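Local coordinates for protein carbonic anhydrase (Porphyridium purpureum, PDB 1DDZ) that probably catalyses the reversible hydration of carbon dioxide to hydrogencarbonate, as a zinc-dependent carbonic anhydrase of the beta class, at residues L120-I125 with Q205-Q210. Sequence-based numbering, arbitrary orientation.
Sequences LKVKHI and QELTVQ
Gln205 reaches the 120-125 segment through water: its extended chain, CG anti to the backbone N (chi1 173°), lets NE2 donate to water 1 at 2.7 Å. That water also accepts from Lys123 NZ and donates to Val122 O and Glu206 O, so four groups from both segments grip it where the strands have not yet paired. Glu206 offers mainly its backbone: the Lys123 chain, bent at chi2 (-53°), lays CD 3.3 Å from Glu206 O, and water 2 links NZ to Glu206 N. Leu207 turns to the apolar side, its CD1 lying 3.7 Å from Ile125 CD1 and 4.0 Å from Val122 CG1, while helices 107-119 and 195-202 close over the cluster. From Thr208 onward the pairing is that of parallel strands: Thr208 N donates to Lys123 O (3.1 Å), and Thr208 O accepts from Ile125 N (2.9 Å). On the face opposite Ile125 and Val209, the His124 ring runs alongside Thr208, though its flip and its tight approach to OG1 are doubtful; the imidazole also meets the ring of Tyr69. An alanine at His124 would probably leave a gap beside Thr208 and take a ring neighbour from Tyr69. Val209 extends the apolar face, and Gln210 N closes the ladder on Ile125 O (3.0 Å), which water 3 joins to Thr208 OG1. The contact thus lies at the start of the central strand 124-130 and its neighbour 208-214, and its chemistry implies a division of labour: water and lysine bridge the wider start, then direct backbone hydrogen bonds set the register, with apolar side chains packed on the Ile125-Val209 face.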
# COMPACT_ATOMS: atom_id res chain seq x y z
N LEU A 120 -0.20 19.51 -11.16
CA LEU A 120 -1.27 20.18 -11.89
C LEU A 120 -1.88 21.42 -11.24
O LEU A 120 -2.56 22.20 -11.91
CB LEU A 120 -2.37 19.18 -12.24
CG LEU A 120 -1.88 17.97 -13.05
CD1 LEU A 120 -3.03 17.07 -13.43
CD2 LEU A 120 -1.18 18.47 -14.30
N LYS A 121 -1.64 21.63 -9.96
CA LYS A 121 -2.23 22.79 -9.29
C LYS A 121 -3.75 22.77 -9.45
O LYS A 121 -4.38 23.76 -9.78
CB LYS A 121 -1.63 24.09 -9.83
CG LYS A 121 -0.13 24.21 -9.56
CD LYS A 121 0.10 24.02 -8.08
CE LYS A 121 1.57 24.09 -7.71
NZ LYS A 121 1.69 23.96 -6.21
N VAL A 122 -4.32 21.59 -9.21
CA VAL A 122 -5.76 21.38 -9.30
C VAL A 122 -6.44 22.25 -8.22
O VAL A 122 -5.92 22.39 -7.13
CB VAL A 122 -6.04 19.86 -9.11
CG1 VAL A 122 -6.52 19.54 -7.73
CG2 VAL A 122 -6.94 19.35 -10.16
N LYS A 123 -7.59 22.85 -8.53
CA LYS A 123 -8.26 23.70 -7.56
C LYS A 123 -9.36 23.03 -6.74
O LYS A 123 -9.71 23.46 -5.65
CB LYS A 123 -8.85 24.95 -8.24
CG LYS A 123 -7.82 25.96 -8.72
CD LYS A 123 -6.85 26.38 -7.62
CE LYS A 123 -5.62 27.10 -8.19
NZ LYS A 123 -4.43 27.15 -7.27
N HIS A 124 -9.96 21.99 -7.30
CA HIS A 124 -11.05 21.32 -6.62
C HIS A 124 -10.85 19.83 -6.74
O HIS A 124 -10.45 19.35 -7.79
CB HIS A 124 -12.37 21.69 -7.28
CG HIS A 124 -12.61 23.16 -7.36
ND1 HIS A 124 -12.52 23.88 -8.53
CD2 HIS A 124 -12.90 24.07 -6.39
CE1 HIS A 124 -12.72 25.16 -8.28
NE2 HIS A 124 -12.96 25.30 -6.99
N ILE A 125 -11.10 19.13 -5.64
CA ILE A 125 -11.00 17.68 -5.55
C ILE A 125 -12.40 17.18 -5.23
O ILE A 125 -13.06 17.70 -4.33
CB ILE A 125 -10.04 17.23 -4.42
CG1 ILE A 125 -8.61 17.72 -4.69
CG2 ILE A 125 -10.06 15.68 -4.26
CD1 ILE A 125 -7.71 17.52 -3.50
N GLN A 205 -2.83 27.59 -0.23
CA GLN A 205 -3.21 27.24 -1.60
C GLN A 205 -4.72 27.00 -1.68
O GLN A 205 -5.29 26.30 -0.84
CB GLN A 205 -2.44 25.99 -2.07
CG GLN A 205 -2.89 25.45 -3.43
CD GLN A 205 -1.98 24.36 -3.93
OE1 GLN A 205 -0.86 24.21 -3.43
NE2 GLN A 205 -2.45 23.59 -4.90
N GLU A 206 -5.34 27.56 -2.71
CA GLU A 206 -6.77 27.44 -2.92
C GLU A 206 -7.06 26.00 -3.32
O GLU A 206 -6.66 25.57 -4.41
CB GLU A 206 -7.18 28.37 -4.05
CG GLU A 206 -8.58 28.93 -3.94
CD GLU A 206 -8.62 30.27 -3.20
OE1 GLU A 206 -7.85 30.47 -2.23
OE2 GLU A 206 -9.45 31.12 -3.60
N LEU A 207 -7.75 25.26 -2.45
CA LEU A 207 -8.04 23.86 -2.72
C LEU A 207 -9.24 23.36 -1.92
O LEU A 207 -9.17 23.21 -0.68
CB LEU A 207 -6.80 22.99 -2.39
CG LEU A 207 -6.83 21.46 -2.60
CD1 LEU A 207 -7.05 21.14 -4.07
CD2 LEU A 207 -5.50 20.87 -2.14
N THR A 208 -10.33 23.08 -2.62
CA THR A 208 -11.52 22.56 -1.96
C THR A 208 -11.65 21.05 -2.09
O THR A 208 -11.19 20.47 -3.07
CB THR A 208 -12.80 23.14 -2.57
OG1 THR A 208 -12.84 22.83 -3.96
CG2 THR A 208 -12.84 24.65 -2.36
N VAL A 209 -12.23 20.41 -1.09
CA VAL A 209 -12.46 18.98 -1.17
C VAL A 209 -13.94 18.85 -0.92
O VAL A 209 -14.43 19.34 0.09
CB VAL A 209 -11.69 18.18 -0.13
CG1 VAL A 209 -11.88 16.67 -0.42
CG2 VAL A 209 -10.23 18.56 -0.14
N GLN A 210 -14.65 18.21 -1.82
CA GLN A 210 -16.08 18.04 -1.67
C GLN A 210 -16.53 16.64 -2.01
O GLN A 210 -15.93 15.97 -2.85
CB GLN A 210 -16.78 19.08 -2.55
CG GLN A 210 -17.87 18.55 -3.46
CD GLN A 210 -19.04 19.51 -3.60
OE1 GLN A 210 -18.91 20.59 -4.15
NE2 GLN A 210 -20.19 19.10 -3.09
O HOH W 1 -4.64 24.59 -6.11
O HOH W 2 -3.91 29.06 -4.92
O HOH W 3 -13.93 20.39 -4.29